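PDB 5ZHB: cellobiose 2-epimerase from Caldibacillus thermoamylovorans, which catalyses the 2-epimerization of cellobiose, inverting C2 of the reducing-end glucose to give the corresponding glucosyl-mannose. Local coordinates for residues A58-Y63 and Y125-N130; Y119-Y124 and Q131-Y136; L143-G148 and E191-L196. One frame throughout, in Å; residues are numbered along the deposited sequence. Where two conformers were deposited one is given.

Interaction 1 (A58-Y63 and Y125-N130)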
loop_
_atom_site.group_PDB
_atom_site.type_symbol
_atom_site.label_atom_id
_atom_site.label_comp_id
_atom_site.label_asym_id
_atom_site.label_seq_id
_atom_site.Cartn_x
_atom_site.Cartn_y
_atom_site.Cartn_z
ATOM N N ALA A 58 5.608 -7.358 4.434
ATOM C CA ALA A 58 6.089 -6.751 5.668
ATOM C C ALA A 58 7.140 -7.636 6.344
ATOM O O ALA A 58 8.201 -7.137 6.715
ATOM C CB ALA A 58 4.950 -6.428 6.616
ATOM N N PHE A 59 6.877 -8.937 6.473
ATOM C CA PHE A 59 7.858 -9.815 7.099
ATOM C C PHE A 59 9.109 -9.987 6.240
ATOM O O PHE A 59 10.208 -10.068 6.804
ATOM C CB PHE A 59 7.228 -11.164 7.423
ATOM C CG PHE A 59 6.373 -11.100 8.665
ATOM C CD1 PHE A 59 6.909 -10.670 9.867
ATOM C CD2 PHE A 59 5.015 -11.386 8.608
ATOM C CE1 PHE A 59 6.117 -10.595 11.002
ATOM C CE2 PHE A 59 4.235 -11.309 9.750
ATOM C CZ PHE A 59 4.787 -10.913 10.936
ATOM N N SER A 60 8.961 -10.073 4.919
ATOM C CA SER A 60 10.109 -10.219 4.032
ATOM C C SER A 60 11.013 -8.995 4.110
ATOM O O SER A 60 12.221 -9.132 4.282
ATOM C CB SER A 60 9.703 -10.443 2.601
ATOM O OG SER A 60 8.948 -11.637 2.441
ATOM N N ALA A 61 10.405 -7.798 4.011
ATOM C CA ALA A 61 11.146 -6.547 4.094
ATOM C C ALA A 61 11.788 -6.393 5.472
ATOM O O ALA A 61 12.899 -5.886 5.538
ATOM C CB ALA A 61 10.256 -5.353 3.805
ATOM N N ALA A 62 11.057 -6.724 6.557
ATOM C CA ALA A 62 11.621 -6.651 7.893
ATOM C C ALA A 62 12.888 -7.499 7.966
ATOM O O ALA A 62 13.890 -7.070 8.551
ATOM C CB ALA A 62 10.651 -7.074 8.959
ATOM N N TYR A 63 12.829 -8.696 7.371
ATOM C CA TYR A 63 13.972 -9.599 7.368
ATOM C C TYR A 63 15.122 -9.003 6.554
ATOM O O TYR A 63 16.261 -9.018 7.008
ATOM C CB TYR A 63 13.588 -10.997 6.876
ATOM C CG TYR A 63 14.770 -11.956 6.860
ATOM C CD1 TYR A 63 15.315 -12.429 8.046
ATOM C CD2 TYR A 63 15.348 -12.378 5.668
ATOM C CE1 TYR A 63 16.390 -13.306 8.050
ATOM C CE2 TYR A 63 16.432 -13.244 5.655
ATOM C CZ TYR A 63 16.948 -13.718 6.850
ATOM O OH TYR A 63 18.009 -14.581 6.846
ATOM N N TYR A 125 11.283 -12.833 -2.788
ATOM C CA TYR A 125 12.372 -13.299 -3.625
ATOM C C TYR A 125 13.663 -12.575 -3.236
ATOM O O TYR A 125 14.725 -13.180 -3.179
ATOM C CB TYR A 125 12.007 -13.125 -5.093
ATOM C CG TYR A 125 13.108 -13.618 -6.020
ATOM C CD1 TYR A 125 13.256 -14.973 -6.304
ATOM C CD2 TYR A 125 14.028 -12.728 -6.557
ATOM C CE1 TYR A 125 14.263 -15.420 -7.153
ATOM C CE2 TYR A 125 15.049 -13.164 -7.382
ATOM C CZ TYR A 125 15.155 -14.508 -7.696
ATOM O OH TYR A 125 16.153 -14.885 -8.542
ATOM N N ARG A 126 13.575 -11.281 -2.909
ATOM C CA ARG A 126 14.768 -10.529 -2.544
ATOM C C ARG A 126 15.512 -11.220 -1.402
ATOM O O ARG A 126 16.737 -11.186 -1.373
ATOM C CB ARG A 126 14.476 -9.063 -2.188
ATOM C CG ARG A 126 13.947 -8.307 -3.397
ATOM C CD ARG A 126 13.490 -6.899 -3.106
ATOM N NE ARG A 126 14.622 -6.033 -2.771
ATOM C CZ ARG A 126 14.525 -4.821 -2.259
ATOM N NH1 ARG A 126 13.347 -4.306 -1.947
ATOM N NH2 ARG A 126 15.624 -4.133 -2.012
ATOM N N VAL A 127 14.795 -11.813 -0.450
ATOM C CA VAL A 127 15.442 -12.362 0.731
ATOM C C VAL A 127 15.594 -13.886 0.672
ATOM O O VAL A 127 16.166 -14.430 1.613
ATOM C CB VAL A 127 14.744 -11.944 2.041
ATOM C CG1 VAL A 127 14.716 -10.424 2.179
ATOM C CG2 VAL A 127 13.335 -12.515 2.198
ATOM N N THR A 128 15.047 -14.578 -0.346
ATOM C CA THR A 128 15.123 -16.041 -0.373
ATOM C C THR A 128 15.800 -16.569 -1.634
ATOM O O THR A 128 16.443 -17.614 -1.565
ATOM C CB THR A 128 13.764 -16.733 -0.261
ATOM O OG1 THR A 128 13.019 -16.236 -1.368
ATOM C CG2 THR A 128 13.119 -16.537 1.095
ATOM N N GLN A 129 15.626 -15.852 -2.751
ATOM C CA GLN A 129 15.998 -16.337 -4.070
ATOM C C GLN A 129 15.205 -17.598 -4.402
ATOM O O GLN A 129 15.709 -18.471 -5.106
ATOM C CB GLN A 129 17.499 -16.629 -4.153
ATOM C CG GLN A 129 18.371 -15.416 -3.862
ATOM C CD GLN A 129 19.001 -14.845 -5.110
ATOM O OE1 GLN A 129 18.354 -14.671 -6.151
ATOM N NE2 GLN A 129 20.300 -14.597 -5.022
ATOM N N ASN A 130 13.977 -17.695 -3.878
ATOM C CA ASN A 130 13.089 -18.792 -4.209
ATOM C C ASN A 130 12.542 -18.591 -5.620
ATOM O O ASN A 130 11.672 -17.747 -5.848
ATOM C CB ASN A 130 11.972 -18.949 -3.176
ATOM C CG ASN A 130 11.032 -20.092 -3.487
ATOM O OD1 ASN A 130 10.732 -20.367 -4.651
ATOM N ND2 ASN A 130 10.569 -20.786 -2.466
#
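Tyr-125 O takes two backbone N-H groups, from Thr-128 N at 3.2 Å and Gln-129 N at 2.9 Å, and this doubly held carbonyl closes the turn that presents Val-127 to Ser-60 and Tyr-63. No hydrogen bond crosses between the two segments; Val-127 makes the contact through van der Waals packing. Its CG1 methyl rests on the backbone carbonyl of Ser-60, 3.5 Å from Ser-60 O, while CG2 lies 4.2 Å from Ser-60 CB. The branch carbon itself meets the rim of the tyrosine: Val-127 CB is 3.7 Å from Tyr-63 CD2, close to the ring plane, and both its methyls, CG1 and CG2, lie 4.0 Å from the same CD2. Because Tyr-63 CG stands opposite its own backbone N (chi1 180°), the ring swings out towards the valine with an edge leading, and its hydroxyl runs on to Glu-69. Ser-60 OG turns back to Leu-56 O in its own helix. Beyond the valine the chain reverses in an ST turn, in which Thr-128 OG1 accepts from Asn-130 N (3.1 Å, 155° at the hydrogen) and also bonds Tyr-124 O. Asn-130 then serves as N-cap of helix 131-145, through OD1 to Ala-133 N. Helices 49-66 and 111-128 meeting side by side fit neighbouring members of the inner ring in an (alpha/alpha)6 barrel, the fold of this epimerase family.

Interaction 2 (Y119-Y124 and Q131-Y136)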
loop_
_atom_site.group_PDB
_atom_site.type_symbol
_atom_site.label_atom_id
_atom_site.label_comp_id
_atom_site.label_asym_id
_atom_site.label_seq_id
_atom_site.Cartn_x
_atom_site.Cartn_y
_atom_site.Cartn_z
ATOM N N TYR A 119 4.158 -7.457 -5.821
ATOM C CA TYR A 119 4.942 -6.699 -4.854
ATOM C C TYR A 119 5.468 -7.604 -3.736
ATOM O O TYR A 119 6.633 -7.498 -3.342
ATOM C CB TYR A 119 4.045 -5.607 -4.266
ATOM C CG TYR A 119 4.740 -4.568 -3.391
ATOM C CD1 TYR A 119 5.877 -3.887 -3.821
ATOM C CD2 TYR A 119 4.236 -4.238 -2.155
ATOM C CE1 TYR A 119 6.476 -2.904 -3.056
ATOM C CE2 TYR A 119 4.842 -3.279 -1.355
ATOM C CZ TYR A 119 5.956 -2.592 -1.814
ATOM O OH TYR A 119 6.508 -1.637 -1.005
ATOM N N ALA A 120 4.601 -8.454 -3.172
ATOM C CA ALA A 120 4.992 -9.289 -2.038
ATOM C C ALA A 120 5.921 -10.445 -2.440
ATOM O O ALA A 120 6.888 -10.752 -1.713
ATOM C CB ALA A 120 3.770 -9.786 -1.348
ATOM N N LEU A 121 5.632 -11.055 -3.586
ATOM C CA LEU A 121 6.400 -12.196 -4.078
ATOM C C LEU A 121 7.810 -11.757 -4.461
ATOM O O LEU A 121 8.764 -12.475 -4.187
ATOM C CB LEU A 121 5.671 -12.848 -5.255
ATOM C CG LEU A 121 4.429 -13.676 -4.905
ATOM C CD1 LEU A 121 3.608 -13.899 -6.139
ATOM C CD2 LEU A 121 4.796 -14.994 -4.275
ATOM N N THR A 122 7.943 -10.562 -5.066
ATOM C CA THR A 122 9.253 -10.035 -5.412
ATOM C C THR A 122 10.034 -9.714 -4.143
ATOM O O THR A 122 11.208 -10.049 -4.070
ATOM C CB THR A 122 9.153 -8.867 -6.397
ATOM O OG1 THR A 122 8.358 -7.798 -5.887
ATOM C CG2 THR A 122 8.561 -9.322 -7.717
ATOM N N GLU A 123 9.379 -9.168 -3.106
ATOM C CA GLU A 123 10.076 -8.872 -1.868
ATOM C C GLU A 123 10.578 -10.166 -1.211
ATOM O O GLU A 123 11.700 -10.233 -0.698
ATOM C CB GLU A 123 9.173 -8.108 -0.908
ATOM C CG GLU A 123 9.903 -7.477 0.275
ATOM C CD GLU A 123 10.861 -6.350 -0.109
ATOM O OE1 GLU A 123 10.840 -5.816 -1.241
ATOM O OE2 GLU A 123 11.672 -6.041 0.778
ATOM N N TYR A 124 9.751 -11.214 -1.235
ATOM C CA TYR A 124 10.145 -12.488 -0.664
ATOM C C TYR A 124 11.322 -13.036 -1.467
ATOM O O TYR A 124 12.269 -13.582 -0.903
ATOM C CB TYR A 124 8.925 -13.410 -0.664
ATOM C CG TYR A 124 9.183 -14.772 -0.035
ATOM C CD1 TYR A 124 9.351 -14.898 1.326
ATOM C CD2 TYR A 124 9.156 -15.932 -0.806
ATOM C CE1 TYR A 124 9.532 -16.140 1.908
ATOM C CE2 TYR A 124 9.355 -17.175 -0.238
ATOM C CZ TYR A 124 9.550 -17.277 1.121
ATOM O OH TYR A 124 9.729 -18.499 1.731
ATOM N N GLN A 131 13.003 -19.449 -6.544
ATOM C CA GLN A 131 12.694 -19.336 -7.961
ATOM C C GLN A 131 11.192 -19.463 -8.225
ATOM O O GLN A 131 10.678 -18.858 -9.164
ATOM C CB GLN A 131 13.449 -20.398 -8.757
ATOM C CG GLN A 131 13.393 -20.181 -10.265
ATOM C CD GLN A 131 13.972 -18.852 -10.698
ATOM O OE1 GLN A 131 15.061 -18.447 -10.268
ATOM N NE2 GLN A 131 13.233 -18.148 -11.543
ATOM N N GLU A 132 10.504 -20.271 -7.407
ATOM C CA GLU A 132 9.067 -20.449 -7.526
ATOM C C GLU A 132 8.357 -19.104 -7.291
ATOM O O GLU A 132 7.479 -18.695 -8.061
ATOM C CB GLU A 132 8.721 -21.529 -6.509
ATOM C CG GLU A 132 7.259 -21.950 -6.546
ATOM C CD GLU A 132 6.866 -22.822 -5.366
ATOM O OE1 GLU A 132 6.667 -22.322 -4.210
ATOM O OE2 GLU A 132 6.799 -24.042 -5.652
ATOM N N ALA A 133 8.794 -18.398 -6.244
ATOM C CA ALA A 133 8.220 -17.108 -5.874
ATOM C C ALA A 133 8.337 -16.135 -7.044
ATOM O O ALA A 133 7.372 -15.451 -7.371
ATOM C CB ALA A 133 8.897 -16.574 -4.621
ATOM N N LEU A 134 9.510 -16.106 -7.705
ATOM C CA LEU A 134 9.726 -15.184 -8.810
ATOM C C LEU A 134 8.861 -15.567 -10.016
ATOM O O LEU A 134 8.321 -14.676 -10.679
ATOM C CB LEU A 134 11.206 -15.086 -9.188
ATOM C CG LEU A 134 11.519 -14.239 -10.429
ATOM C CD1 LEU A 134 11.004 -12.811 -10.257
ATOM C CD2 LEU A 134 13.008 -14.215 -10.783
ATOM N N ASP A 135 8.743 -16.876 -10.303
ATOM C CA ASP A 135 7.889 -17.382 -11.377
ATOM C C ASP A 135 6.429 -16.990 -11.130
ATOM O O ASP A 135 5.676 -16.669 -12.042
ATOM C CB ASP A 135 7.950 -18.901 -11.456
ATOM C CG ASP A 135 7.062 -19.552 -12.513
ATOM O OD1 ASP A 135 7.246 -19.248 -13.712
ATOM O OD2 ASP A 135 6.170 -20.354 -12.132
ATOM N N TYR A 136 6.000 -17.110 -9.881
ATOM C CA TYR A 136 4.643 -16.726 -9.517
ATOM C C TYR A 136 4.453 -15.246 -9.830
ATOM O O TYR A 136 3.449 -14.872 -10.431
ATOM C CB TYR A 136 4.413 -17.096 -8.055
ATOM C CG TYR A 136 3.885 -18.501 -7.802
ATOM C CD1 TYR A 136 2.774 -18.989 -8.482
ATOM C CD2 TYR A 136 4.468 -19.324 -6.844
ATOM C CE1 TYR A 136 2.281 -20.263 -8.230
ATOM C CE2 TYR A 136 3.975 -20.596 -6.571
ATOM C CZ TYR A 136 2.873 -21.065 -7.261
ATOM O OH TYR A 136 2.352 -22.301 -6.985
#
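Leu-121 and Ala-133 meet inside a helical hairpin, the building element of an (alpha/alpha)6 barrel: helix 111-128 ends, the chain turns, and helix 131-145 runs back against it. The two short segments are nearly antiparallel, at 155°, with axes 8.4 Å apart, and the small side chain of Ala-133 lets the backbones close to 5.5 Å between Leu-121 CA and Ala-133 CA. Leu-121 can be followed outward. Its CB starts over the opposing backbone, 3.8 Å from Ala-133 O. The next bond leaves beside its own backbone N (chi1 -74°), and from CG the two methyls part ways. CD1 reaches one turn further along the partner helix and touches Tyr-136 CB at 3.8 Å; the Tyr-136 ring itself leads away from the leucine. CD2 stays with the alanine, 4.1 Å from Ala-133 O and a looser 4.4 Å from Ala-133 CB. Helix 69-86 closes over the seam with Tyr-79, which touches Leu-121, Ala-133 and Tyr-136 and whose hydroxyl bonds Glu-132 OE1. Further along helix 131-145, Ala-137 and Leu-140 also touch Leu-121. Tyr-124 flanks the alanine from the other helix, its hydroxyl bound by Asn-76 OD1, and meets it with a ring edge: Ala-133 CB lies near the ring plane, 3.9 Å from Tyr-124 CD2.

Interaction 3 (L143-G148 and E191-L196)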
loop_
_atom_site.group_PDB
_atom_site.type_symbol
_atom_site.label_atom_id
_atom_site.label_comp_id
_atom_site.label_asym_id
_atom_site.label_seq_id
_atom_site.Cartn_x
_atom_site.Cartn_y
_atom_site.Cartn_z
ATOM N N LEU A 143 -0.625 -11.757 -16.341
ATOM C CA LEU A 143 -2.055 -11.549 -16.270
ATOM C C LEU A 143 -2.383 -10.065 -16.362
ATOM O O LEU A 143 -3.289 -9.682 -17.078
ATOM C CB LEU A 143 -2.598 -12.180 -14.984
ATOM C CG LEU A 143 -2.651 -13.710 -14.989
ATOM C CD1 LEU A 143 -2.939 -14.282 -13.623
ATOM C CD2 LEU A 143 -3.706 -14.160 -15.992
ATOM N N ILE A 144 -1.658 -9.241 -15.593
ATOM C CA ILE A 144 -1.985 -7.832 -15.479
ATOM C C ILE A 144 -1.755 -7.180 -16.838
ATOM O O ILE A 144 -2.505 -6.301 -17.222
ATOM C CB ILE A 144 -1.166 -7.137 -14.365
ATOM C CG1 ILE A 144 -1.460 -7.734 -12.948
ATOM C CG2 ILE A 144 -1.426 -5.631 -14.386
ATOM C CD1 ILE A 144 -0.348 -7.506 -11.931
ATOM N N GLU A 145 -0.698 -7.616 -17.527
ATOM C CA GLU A 145 -0.302 -7.018 -18.799
ATOM C C GLU A 145 -1.222 -7.437 -19.943
ATOM O O GLU A 145 -1.279 -6.739 -20.955
ATOM C CB GLU A 145 1.144 -7.391 -19.145
ATOM C CG GLU A 145 2.194 -6.629 -18.338
ATOM C CD GLU A 145 2.021 -5.128 -18.435
ATOM O OE1 GLU A 145 2.196 -4.663 -19.572
ATOM O OE2 GLU A 145 1.677 -4.417 -17.454
ATOM N N THR A 146 -1.932 -8.560 -19.797
ATOM C CA THR A 146 -2.776 -9.069 -20.874
ATOM C C THR A 146 -4.242 -8.828 -20.529
ATOM O O THR A 146 -4.841 -7.827 -20.946
ATOM C CB THR A 146 -2.451 -10.541 -21.124
ATOM O OG1 THR A 146 -2.632 -11.314 -19.935
ATOM C CG2 THR A 146 -1.033 -10.683 -21.654
ATOM N N VAL A 147 -4.819 -9.718 -19.707
ATOM C CA VAL A 147 -6.227 -9.612 -19.396
ATOM C C VAL A 147 -6.508 -8.369 -18.535
ATOM O O VAL A 147 -7.594 -7.809 -18.629
ATOM C CB VAL A 147 -6.735 -10.941 -18.791
ATOM C CG1 VAL A 147 -6.120 -11.248 -17.435
ATOM C CG2 VAL A 147 -8.251 -10.978 -18.705
ATOM N N GLY A 148 -5.535 -7.875 -17.741
ATOM C CA GLY A 148 -5.781 -6.741 -16.839
ATOM C C GLY A 148 -5.439 -5.359 -17.421
ATOM O O GLY A 148 -5.448 -4.380 -16.685
ATOM N N GLU A 191 3.850 0.471 -7.976
ATOM C CA GLU A 191 4.580 0.046 -6.791
ATOM C C GLU A 191 5.115 -1.373 -7.002
ATOM O O GLU A 191 6.264 -1.654 -6.732
ATOM C CB GLU A 191 3.600 0.129 -5.620
ATOM C CG GLU A 191 4.062 -0.491 -4.309
ATOM C CD GLU A 191 2.923 -0.498 -3.301
ATOM O OE1 GLU A 191 1.852 -1.050 -3.633
ATOM O OE2 GLU A 191 3.073 0.091 -2.232
ATOM N N ALA A 192 4.232 -2.282 -7.428
ATOM C CA ALA A 192 4.592 -3.676 -7.627
ATOM C C ALA A 192 5.681 -3.827 -8.695
ATOM O O ALA A 192 6.673 -4.544 -8.526
ATOM C CB ALA A 192 3.331 -4.389 -8.032
ATOM N N TYR A 193 5.481 -3.141 -9.807
ATOM C CA TYR A 193 6.391 -3.255 -10.936
ATOM C C TYR A 193 7.760 -2.676 -10.605
ATOM O O TYR A 193 8.750 -3.197 -11.100
ATOM C CB TYR A 193 5.840 -2.539 -12.165
ATOM C CG TYR A 193 4.745 -3.281 -12.921
ATOM C CD1 TYR A 193 4.130 -4.416 -12.398
ATOM C CD2 TYR A 193 4.335 -2.831 -14.170
ATOM C CE1 TYR A 193 3.154 -5.085 -13.106
ATOM C CE2 TYR A 193 3.361 -3.498 -14.893
ATOM C CZ TYR A 193 2.781 -4.642 -14.368
ATOM O OH TYR A 193 1.788 -5.272 -15.080
ATOM N N THR A 194 7.810 -1.595 -9.806
ATOM C CA THR A 194 9.083 -1.099 -9.286
ATOM C C THR A 194 9.868 -2.217 -8.601
ATOM O O THR A 194 11.074 -2.386 -8.848
ATOM C CB THR A 194 8.858 0.059 -8.324
ATOM O OG1 THR A 194 8.203 1.028 -9.130
ATOM C CG2 THR A 194 10.144 0.659 -7.783
ATOM N N ASN A 195 9.184 -2.997 -7.758
ATOM C CA ASN A 195 9.828 -4.049 -6.979
ATOM C C ASN A 195 10.249 -5.213 -7.878
ATOM O O ASN A 195 11.292 -5.859 -7.629
ATOM C CB ASN A 195 8.950 -4.453 -5.793
ATOM C CG ASN A 195 9.741 -4.725 -4.540
ATOM O OD1 ASN A 195 10.651 -3.957 -4.183
ATOM N ND2 ASN A 195 9.424 -5.818 -3.850
ATOM N N LEU A 196 9.450 -5.467 -8.918
ATOM C CA LEU A 196 9.736 -6.543 -9.859
ATOM C C LEU A 196 11.026 -6.196 -10.608
ATOM O O LEU A 196 11.904 -7.045 -10.775
ATOM C CB LEU A 196 8.553 -6.774 -10.797
ATOM C CG LEU A 196 8.705 -7.894 -11.839
ATOM C CD1 LEU A 196 9.059 -9.250 -11.238
ATOM C CD2 LEU A 196 7.452 -8.026 -12.668
#
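Tyr-193 reaches across from helix 183-199 and meets Glu-145 and Ile-144 with its hydroxyl end. The polar part is one short hydrogen bond, Tyr-193 OH donating to Glu-145 OE2 at 2.5 Å. The oxygen lies near the ring plane at the tyrosine's edge and accepts the hydrogen bond with its anti lone pair, the one turned away from OE1; carboxylate and ring planes stand 59° apart. A bend in the glutamate chain (chi2 -54°) brings the carboxylate round to the phenol. Tyr-156 OH also bonds OE2, so two tyrosines hold this oxygen, an environment that would probably favour the charged carboxylate. The van der Waals part belongs to Ile-144: CG2 lies against the hydroxyl, 3.3 Å from Tyr-193 OH, and comes obliquely to the ring, 4.3 Å from Tyr-193 CZ. Among backbone bonds, Leu-143 O accepts from both Thr-146 N (3.2 Å) and Gly-148 N (3.0 Å), closing the turn where helix 131-145 gives out. Around the contact, Tyr-141 stacks edge-to-face with Tyr-193, Leu-205, Ile-209 and Leu-212 of helix 203-220 pack against the ring, and strand 155-160 brings Tyr-156 against Ile-144 and Tyr-193 and ties Lys-157 to Gly-148 by backbone bonds.

Overall arrangement
Interactions 1 and 2 share helix 111-128 and lie about 9 Å apart between centres; Ser-60 bridges them by packing against Glu-123 and Tyr-124. Interaction 3 uses the far end of helix 131-145, its centre about 12 Å from interaction 2 and 19 Å from interaction 1. Asn-195 joins interactions 2 and 3: its ND2 lies 3.0 Å from both Glu-123 OE1 and Thr-122 OG1, probable hydrogen bonds between helices 183-199 and 111-128. Helices 49-66, 111-128 and 183-199, linked in succession, fit inner helices of an (alpha/alpha)6 barrel, which in this family probably wall the central substrate cleft; helix 131-145 is probably in the outer layer. The contact centres lie 15 to 17 Å from the chain's centre.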